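Local coordinates for UTP-glucose-1-phosphate uridylyltransferase 2 (PDB 3GUE), which probably catalyses the transfer of a uridylyl group from UTP to alpha-D-glucose 1-phosphate, giving UDP-alpha-D-glucose and diphosphate, at residues Gln162-Lys167 with Cys184-Gly190; Leu82-Leu86 with Ser133-Ser137; Ala11-Leu16 with Phe32-His36. All blocks are in the same frame, centred on the assembly; numbering follows the deposited sequence.

Contact 1: Gln162-Lys167 with Cys184-Gly190; sequences QNRVPK and CEWVPPG. With UPG (uridine-5'-diphosphate-glucose), chain C.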
# COMPACT_ATOMS: atom_id res chain seq x y z
N GLN A 162 6.08 14.13 -0.96
CA GLN A 162 4.86 14.27 -1.69
C GLN A 162 4.10 15.51 -1.19
O GLN A 162 4.57 16.25 -0.31
CB GLN A 162 4.02 12.99 -1.62
CG GLN A 162 3.36 12.67 -0.28
CD GLN A 162 2.44 11.47 -0.40
OE1 GLN A 162 2.64 10.44 0.25
NE2 GLN A 162 1.45 11.57 -1.27
N ASN A 163 2.96 15.74 -1.79
CA ASN A 163 2.10 16.85 -1.46
C ASN A 163 1.18 16.50 -0.29
O ASN A 163 1.18 15.37 0.22
CB ASN A 163 1.26 17.20 -2.68
CG ASN A 163 2.12 17.49 -3.91
OD1 ASN A 163 1.91 16.92 -4.98
ND2 ASN A 163 3.07 18.40 -3.76
N ARG A 164 0.47 17.52 0.17
CA ARG A 164 -0.65 17.38 1.10
C ARG A 164 -1.83 18.23 0.66
O ARG A 164 -1.66 19.28 0.00
CB ARG A 164 -0.28 17.70 2.55
CG ARG A 164 0.43 19.02 2.79
CD ARG A 164 0.58 19.21 4.30
NE ARG A 164 0.83 20.61 4.67
CZ ARG A 164 0.88 21.03 5.93
NH1 ARG A 164 0.71 20.17 6.93
NH2 ARG A 164 1.11 22.31 6.20
N VAL A 165 -3.01 17.77 1.04
CA VAL A 165 -4.26 18.36 0.62
C VAL A 165 -5.17 18.50 1.85
O VAL A 165 -5.10 17.69 2.77
CB VAL A 165 -4.94 17.56 -0.59
CG1 VAL A 165 -3.95 17.31 -1.73
CG2 VAL A 165 -5.54 16.25 -0.17
N PRO A 166 -6.02 19.53 1.89
CA PRO A 166 -6.87 19.54 3.08
C PRO A 166 -8.01 18.51 3.00
O PRO A 166 -8.47 18.19 1.90
CB PRO A 166 -7.44 20.98 3.09
CG PRO A 166 -7.51 21.35 1.67
CD PRO A 166 -6.29 20.70 1.01
N LYS A 167 -8.37 17.95 4.15
CA LYS A 167 -9.62 17.21 4.31
C LYS A 167 -10.70 18.27 4.15
O LYS A 167 -10.51 19.41 4.58
CB LYS A 167 -9.72 16.61 5.70
CG LYS A 167 -8.66 15.56 5.98
CD LYS A 167 -8.79 15.09 7.42
CE LYS A 167 -7.62 14.20 7.80
NZ LYS A 167 -7.79 13.63 9.17
N CYS A 184 -4.53 17.21 11.89
CA CYS A 184 -5.66 16.43 11.39
C CYS A 184 -6.42 17.07 10.23
O CYS A 184 -7.28 16.41 9.65
CB CYS A 184 -6.66 16.11 12.51
SG CYS A 184 -6.02 15.02 13.80
N GLU A 185 -6.11 18.34 9.91
CA GLU A 185 -6.77 19.11 8.83
C GLU A 185 -6.28 18.74 7.41
O GLU A 185 -6.83 19.22 6.40
CB GLU A 185 -6.60 20.62 9.05
CG GLU A 185 -7.24 21.18 10.36
CD GLU A 185 -6.89 22.65 10.65
OE1 GLU A 185 -6.16 23.30 9.86
OE2 GLU A 185 -7.34 23.14 11.71
N TRP A 186 -5.25 17.90 7.35
CA TRP A 186 -4.52 17.60 6.12
C TRP A 186 -4.37 16.11 5.90
O TRP A 186 -4.25 15.38 6.88
CB TRP A 186 -3.10 18.17 6.23
CG TRP A 186 -3.08 19.62 6.27
CD1 TRP A 186 -3.12 20.42 7.39
CD2 TRP A 186 -3.03 20.50 5.15
NE1 TRP A 186 -3.08 21.74 7.02
CE2 TRP A 186 -3.03 21.82 5.65
CE3 TRP A 186 -2.98 20.29 3.76
CZ2 TRP A 186 -2.99 22.94 4.82
CZ3 TRP A 186 -2.94 21.40 2.93
CH2 TRP A 186 -2.92 22.72 3.47
N VAL A 187 -4.33 15.67 4.64
CA VAL A 187 -3.89 14.29 4.26
C VAL A 187 -3.04 14.28 3.00
O VAL A 187 -3.33 15.04 2.09
CB VAL A 187 -5.04 13.32 3.98
CG1 VAL A 187 -5.56 12.73 5.26
CG2 VAL A 187 -6.15 13.98 3.17
N PRO A 188 -2.04 13.36 2.92
CA PRO A 188 -1.33 13.11 1.65
C PRO A 188 -2.39 12.62 0.65
O PRO A 188 -3.27 11.85 1.05
CB PRO A 188 -0.34 11.99 1.99
CG PRO A 188 -0.88 11.35 3.24
CD PRO A 188 -1.52 12.49 3.99
N PRO A 189 -2.31 13.05 -0.63
CA PRO A 189 -3.42 12.76 -1.56
C PRO A 189 -3.43 11.36 -2.24
O PRO A 189 -3.99 11.21 -3.33
CB PRO A 189 -3.27 13.86 -2.60
CG PRO A 189 -1.82 14.22 -2.60
CD PRO A 189 -1.24 13.85 -1.27
N GLY A 190 -2.79 10.37 -1.61
CA GLY A 190 -2.71 8.99 -2.15
C GLY A 190 -1.34 8.79 -2.76
O GLY A 190 -0.67 9.76 -3.07
N1 UPG C . 1.08 5.88 0.75
C2 UPG C . 1.81 7.02 0.34
N3 UPG C . 1.10 8.19 0.13
C4 UPG C . -0.26 8.28 0.30
C5 UPG C . -1.00 7.15 0.68
C6 UPG C . -0.34 5.95 0.91
O2 UPG C . 3.04 7.05 0.18
O4 UPG C . -0.79 9.38 0.10
C1C UPG C . 1.80 4.59 0.98
C2C UPG C . 1.55 3.78 2.26
O2C UPG C . 2.32 4.30 3.35
C3C UPG C . 2.08 2.42 1.81
C4C UPG C . 1.62 2.35 0.37
O4C UPG C . 1.39 3.71 -0.08
O3C UPG C . 3.50 2.45 1.83
C5C UPG C . 0.26 1.57 0.23
O5C UPG C . -0.83 2.23 0.80
PA UPG C . -1.96 1.42 1.62
O1A UPG C . -1.19 0.54 2.55
O2A UPG C . -2.99 2.31 2.16
O3A UPG C . -2.59 0.46 0.45
PB UPG C . -3.85 0.80 -0.53
O1B UPG C . -3.58 2.10 -1.18
O2B UPG C . -5.15 0.57 0.16
O3B UPG C . -3.70 -0.44 -1.54
C1' UPG C . -2.50 -0.52 -2.40
C2' UPG C . -2.94 -0.51 -3.86
C3' UPG C . -3.89 -1.68 -4.06
C4' UPG C . -3.15 -2.99 -3.74
C5' UPG C . -2.60 -2.95 -2.29
C6' UPG C . -1.62 -4.07 -2.07
O2' UPG C . -3.61 0.72 -4.19
O3' UPG C . -4.40 -1.64 -5.38
O4' UPG C . -4.01 -4.11 -3.90
O5' UPG C . -1.84 -1.74 -2.01
O6' UPG C . -1.42 -4.26 -0.67

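Contact 2: Leu82-Leu86 with Ser133-Ser137; sequences LNGGL and SFSTS. With UPG (uridine-5'-diphosphate-glucose), chain C.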
# COMPACT_ATOMS: atom_id res chain seq x y z
N LEU A 82 7.20 3.40 -1.33
CA LEU A 82 6.17 4.31 -0.84
C LEU A 82 6.22 4.33 0.71
O LEU A 82 6.32 3.29 1.36
CB LEU A 82 4.78 3.88 -1.34
CG LEU A 82 4.59 3.73 -2.86
CD1 LEU A 82 3.17 3.23 -3.24
CD2 LEU A 82 4.96 5.02 -3.65
N ASN A 83 6.10 5.52 1.30
CA ASN A 83 6.27 5.69 2.75
C ASN A 83 5.47 6.89 3.30
O ASN A 83 5.81 7.45 4.34
CB ASN A 83 7.77 5.83 3.06
CG ASN A 83 8.10 5.69 4.54
OD1 ASN A 83 7.63 4.77 5.22
ND2 ASN A 83 8.84 6.64 5.05
N GLY A 84 4.39 7.26 2.60
CA GLY A 84 3.70 8.54 2.82
C GLY A 84 2.36 8.42 3.53
O GLY A 84 1.82 9.42 3.97
N GLY A 85 1.85 7.21 3.69
CA GLY A 85 0.54 7.03 4.30
C GLY A 85 0.59 7.21 5.81
O GLY A 85 1.67 7.18 6.42
N LEU A 86 -0.58 7.36 6.41
CA LEU A 86 -0.69 7.77 7.80
C LEU A 86 -1.05 6.61 8.70
O LEU A 86 -0.94 6.72 9.93
CB LEU A 86 -1.71 8.89 7.95
CG LEU A 86 -1.73 9.96 6.86
CD1 LEU A 86 -3.02 10.77 6.95
CD2 LEU A 86 -0.50 10.83 6.95
N SER A 133 5.53 11.77 3.38
CA SER A 133 4.57 12.87 3.51
C SER A 133 4.96 13.73 4.72
O SER A 133 5.93 13.41 5.44
CB SER A 133 3.18 12.30 3.74
OG SER A 133 3.14 11.61 4.99
N PHE A 134 4.20 14.81 4.97
CA PHE A 134 4.41 15.66 6.14
C PHE A 134 4.40 14.85 7.45
O PHE A 134 5.09 15.20 8.41
CB PHE A 134 3.39 16.84 6.17
CG PHE A 134 1.94 16.42 6.41
CD1 PHE A 134 1.35 16.58 7.67
CD2 PHE A 134 1.16 15.89 5.38
CE1 PHE A 134 0.02 16.18 7.90
CE2 PHE A 134 -0.17 15.50 5.59
CZ PHE A 134 -0.74 15.64 6.85
N SER A 135 3.63 13.76 7.47
CA SER A 135 3.39 12.92 8.66
C SER A 135 4.48 11.86 8.92
O SER A 135 4.61 11.34 10.03
CB SER A 135 2.06 12.19 8.51
OG SER A 135 0.94 13.07 8.58
N THR A 136 5.26 11.55 7.89
CA THR A 136 6.22 10.46 7.98
C THR A 136 7.68 10.89 7.83
O THR A 136 8.57 10.16 8.25
CB THR A 136 5.93 9.33 6.94
OG1 THR A 136 6.27 9.77 5.64
CG2 THR A 136 4.49 8.87 6.96
N SER A 137 7.93 12.06 7.24
CA SER A 137 9.28 12.48 6.89
C SER A 137 10.29 12.56 8.05
O SER A 137 11.38 11.97 7.98
CB SER A 137 9.24 13.84 6.18
OG SER A 137 10.56 14.34 5.99
N1 UPG C . 1.08 5.88 0.75
C2 UPG C . 1.81 7.02 0.34
N3 UPG C . 1.10 8.19 0.13
C4 UPG C . -0.26 8.28 0.30
C5 UPG C . -1.00 7.15 0.68
C6 UPG C . -0.34 5.95 0.91
O2 UPG C . 3.04 7.05 0.18
O4 UPG C . -0.79 9.38 0.10
C1C UPG C . 1.80 4.59 0.98
C2C UPG C . 1.55 3.78 2.26
O2C UPG C . 2.32 4.30 3.35
C3C UPG C . 2.08 2.42 1.81
C4C UPG C . 1.62 2.35 0.37
O4C UPG C . 1.39 3.71 -0.08
O3C UPG C . 3.50 2.45 1.83
C5C UPG C . 0.26 1.57 0.23
O5C UPG C . -0.83 2.23 0.80
PA UPG C . -1.96 1.42 1.62
O1A UPG C . -1.19 0.54 2.55
O2A UPG C . -2.99 2.31 2.16
O3A UPG C . -2.59 0.46 0.45
PB UPG C . -3.85 0.80 -0.53
O1B UPG C . -3.58 2.10 -1.18
O2B UPG C . -5.15 0.57 0.16
O3B UPG C . -3.70 -0.44 -1.54
C1' UPG C . -2.50 -0.52 -2.40
C2' UPG C . -2.94 -0.51 -3.86
C3' UPG C . -3.89 -1.68 -4.06
C4' UPG C . -3.15 -2.99 -3.74
C5' UPG C . -2.60 -2.95 -2.29
C6' UPG C . -1.62 -4.07 -2.07
O2' UPG C . -3.61 0.72 -4.19
O3' UPG C . -4.40 -1.64 -5.38
O4' UPG C . -4.01 -4.11 -3.90
O5' UPG C . -1.84 -1.74 -2.01
O6' UPG C . -1.42 -4.26 -0.67

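Contact 3: Ala11-Leu16 with Phe32-His36; sequences AALACL and FLIQH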
# COMPACT_ATOMS: atom_id res chain seq x y z
N ALA A 11 -15.79 27.48 -1.48
CA ALA A 11 -15.12 26.29 -0.89
C ALA A 11 -13.77 25.98 -1.56
O ALA A 11 -12.82 25.58 -0.88
CB ALA A 11 -16.02 25.06 -0.97
N ALA A 12 -13.71 26.16 -2.87
CA ALA A 12 -12.49 25.90 -3.67
C ALA A 12 -11.45 26.98 -3.43
O ALA A 12 -10.26 26.70 -3.24
CB ALA A 12 -12.85 25.79 -5.15
N LEU A 13 -11.91 28.23 -3.39
CA LEU A 13 -11.03 29.36 -3.07
C LEU A 13 -10.43 29.24 -1.66
O LEU A 13 -9.22 29.49 -1.44
CB LEU A 13 -11.80 30.69 -3.28
CG LEU A 13 -10.96 31.96 -3.28
CD1 LEU A 13 -9.96 31.79 -4.39
CD2 LEU A 13 -11.87 33.20 -3.46
N ALA A 14 -11.27 28.84 -0.70
CA ALA A 14 -10.79 28.52 0.65
C ALA A 14 -9.72 27.40 0.66
O ALA A 14 -8.71 27.55 1.37
CB ALA A 14 -11.99 28.15 1.58
N CYS A 15 -9.92 26.33 -0.11
CA CYS A 15 -8.93 25.24 -0.24
C CYS A 15 -7.67 25.80 -0.90
O CYS A 15 -6.56 25.48 -0.49
CB CYS A 15 -9.42 24.02 -1.05
SG CYS A 15 -10.87 23.16 -0.36
N LEU A 16 -7.87 26.66 -1.89
CA LEU A 16 -6.76 27.20 -2.69
C LEU A 16 -5.84 27.99 -1.81
O LEU A 16 -4.62 27.77 -1.83
CB LEU A 16 -7.29 28.07 -3.84
CG LEU A 16 -6.29 28.73 -4.81
CD1 LEU A 16 -7.02 29.09 -6.07
CD2 LEU A 16 -5.64 29.99 -4.19
N PHE A 32 -6.10 19.04 -7.50
CA PHE A 32 -7.05 18.97 -6.39
C PHE A 32 -8.36 19.74 -6.65
O PHE A 32 -9.44 19.25 -6.34
CB PHE A 32 -6.40 19.42 -5.06
CG PHE A 32 -7.37 19.43 -3.87
CD1 PHE A 32 -7.60 18.27 -3.13
CD2 PHE A 32 -8.07 20.60 -3.53
CE1 PHE A 32 -8.50 18.28 -2.07
CE2 PHE A 32 -8.97 20.61 -2.48
CZ PHE A 32 -9.18 19.47 -1.74
N LEU A 33 -8.26 20.94 -7.22
CA LEU A 33 -9.44 21.79 -7.40
C LEU A 33 -10.30 21.29 -8.55
O LEU A 33 -11.51 21.48 -8.54
CB LEU A 33 -9.08 23.29 -7.54
CG LEU A 33 -8.50 23.95 -6.29
CD1 LEU A 33 -8.06 25.36 -6.55
CD2 LEU A 33 -9.54 23.91 -5.19
N ILE A 34 -9.66 20.61 -9.51
CA ILE A 34 -10.36 19.82 -10.54
C ILE A 34 -11.25 18.78 -9.86
O ILE A 34 -12.46 18.74 -10.12
CB ILE A 34 -9.36 19.13 -11.52
CG1 ILE A 34 -8.84 20.16 -12.52
CG2 ILE A 34 -10.00 17.95 -12.26
CD1 ILE A 34 -7.51 19.81 -13.15
N GLN A 35 -10.64 17.95 -9.01
CA GLN A 35 -11.35 16.91 -8.26
C GLN A 35 -12.44 17.46 -7.32
O GLN A 35 -13.50 16.86 -7.20
CB GLN A 35 -10.37 16.08 -7.42
CG GLN A 35 -9.20 15.45 -8.19
CD GLN A 35 -8.21 14.81 -7.27
OE1 GLN A 35 -7.96 15.30 -6.16
NE2 GLN A 35 -7.64 13.68 -7.71
N HIS A 36 -12.12 18.58 -6.65
CA HIS A 36 -13.03 19.37 -5.81
C HIS A 36 -14.31 19.83 -6.52
O HIS A 36 -15.43 19.68 -5.97
CB HIS A 36 -12.31 20.63 -5.28
CG HIS A 36 -12.97 21.25 -4.09
ND1 HIS A 36 -14.15 21.96 -4.18
CD2 HIS A 36 -12.62 21.27 -2.78
CE1 HIS A 36 -14.49 22.40 -2.98
NE2 HIS A 36 -13.57 22.00 -2.11

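Contact 1: Gln162-Lys167 with Cys184-Gly190
Two short antiparallel strands pair here at the edge of a four-stranded sheet, and at one end the pair runs into the uracil pocket of the nucleotide-sugar site. Val165 and Val187 form a hydrogen-bonded pair: Val165 N donates to Val187 O and Val187 N to Val165 O, both at 2.9 Å. One step on, Pro166 faces Trp186 as a non-hydrogen-bonded pair, a position where a proline costs no cross-strand bond, and the backbones approach through CA-H...O contacts, Pro166 CA to Glu185 O at 3.3 Å and Trp186 CA to Val165 O at 3.4 Å. Lys167 N to Glu185 O at 3.0 Å resumes the pairing. The Arg164 guanidinium lies flat on the Trp186 indole in a cation-pi stack, planes 10° apart, with Arg164 CZ 4.0 Å from the centroid of the five-membered ring. The paired valines lie on the same face of the sheet, Val165 CG2 4.1 Å from Val187 CG2, and Val165 CG1 packs on Pro189 CB at 3.6 Å. Toward the ligand, the uracil edge is read from both segments: UPG N3 donates to Gln162 OE1 at 2.7 Å, and Gly190 N makes a weak bond to UPG O4 at 2.8 Å. Gln162 NE2 reaches Gly190 O only weakly, at 3.3 Å, and is held by Asp193 as well. Strand 186-187 is the outermost of its sheet, with 165-169 between it and strand 344-349; Val165 packs on helix 26-40, while Phe134 touches both Arg164 and Trp186.

Contact 2: Leu82-Leu86 with Ser133-Ser137
This is the glycine-rich turn at the C-terminal end of strand 77-83, in the GT-A-type nucleotide-binding fold, meeting the loop that follows the neighbouring parallel strand 128-132. Two side-chain hydroxyls hold the turn by its carbonyls: Thr136 OG1 donates to Asn83 O at 2.7 Å, and Ser133 OG donates to Gly84 O at 2.8 Å. Segment 133-137 is itself tied together, Ser133 N giving a bond to Thr136 OG1 at 3.1 Å and Ser133 O accepting from Thr136 N at 3.1 Å and Ser137 N at 3.0 Å, as the chain turns into helix 137-143. Packing is slighter: Leu86 CD2 comes within 3.1 Å of Ser135 OG, and Gly85 O lies 3.3 Å from Thr136 CG2. The Asn83 amide turns to Asn132, Ser97 and Thr140. With its carbonyls held by the loop, the turn offers backbone NH groups to the UDP-glucose. A CB on Gly84 would clash with UPG O2 and one on Gly85 with UPG O2C, so the bare backbone lets the nucleotide in close: Gly84 N reaches UPG O2 in a weak bond of 2.8 Å, and Gly85 N bonds to UPG O2C at 3.0 Å.

Contact 3: Ala11-Leu16 with Phe32-His36
The first two helices of the model, 10-21 and 26-40, form a nearly antiparallel helical hairpin, and this contact is part of its interface. Over these short segments the axes cross at 157° and come within 10.4 Å, and Ala11 and Ala12 of the first helix make way for Leu33 and His36 of the second. Leu33 is the main bump. Its side chain enters the shallow hollow between Ala12, Cys15 and Leu16: Leu33 CD2 lies 3.8 Å from Ala12 CB and 4.1 Å from Cys15 CB, while Leu33 CD1 meets Leu16 CD1 at 3.9 Å. At 3.5 Å, Leu33 CD2 even touches Ala12 O, so the leucine reaches down to the helix backbone, something the alanine methyl permits. One turn further along, His36 settles against the Ala11-Ala12 shoulder. The face of its imidazole lies over Ala12 CA, a CH-pi contact at 4.3 Å to the ring centroid, and its edge meets Ala11 CB, 3.7 Å from His36 CE1. Cys15 is the bump from the other side, directed between the two aromatic residues: Cys15 CB packs on Phe32 CE2 at 3.7 Å, and Cys15 SG makes a sulfur-aromatic contact at the edge of the Phe32 ring, 5.2 Å from its centroid, and lies 3.4 Å from His36 NE2. No hydrogen bond joins the two segments; the polar ends of His36 turn instead to Phe173 O and Arg40. Beneath the hairpin, Cys15, Phe32 and His36 rest on Ile168 of strand 165-169, and Phe32 also touches Val165 of that same strand and Leu348 of strand 344-349.

In the fold
Contacts 1 and 2 line the same nucleotide pocket: 162-167 and 184-190 meet the uracil edge, while 82-86 meets the uracil and ribose through backbone NH groups. They touch directly, with Gln162 against Gly84 and Phe134 packing against both Arg164 and Trp186. Contact 1, mostly buried, combines strand pairing with a cation-pi stack; contact 2, smaller and partly buried, relies on hydroxyl-to-carbonyl bonds from the 133-137 loop to 82-86. Contact 3, partly buried, is the outlying one, its centre about 26 Å from that of the chain, and its two segments pack without hydrogen bonds between them. It reaches contact 1 through Phe32 on Val165 but stays about 12 Å, nearest atoms, from contact 2.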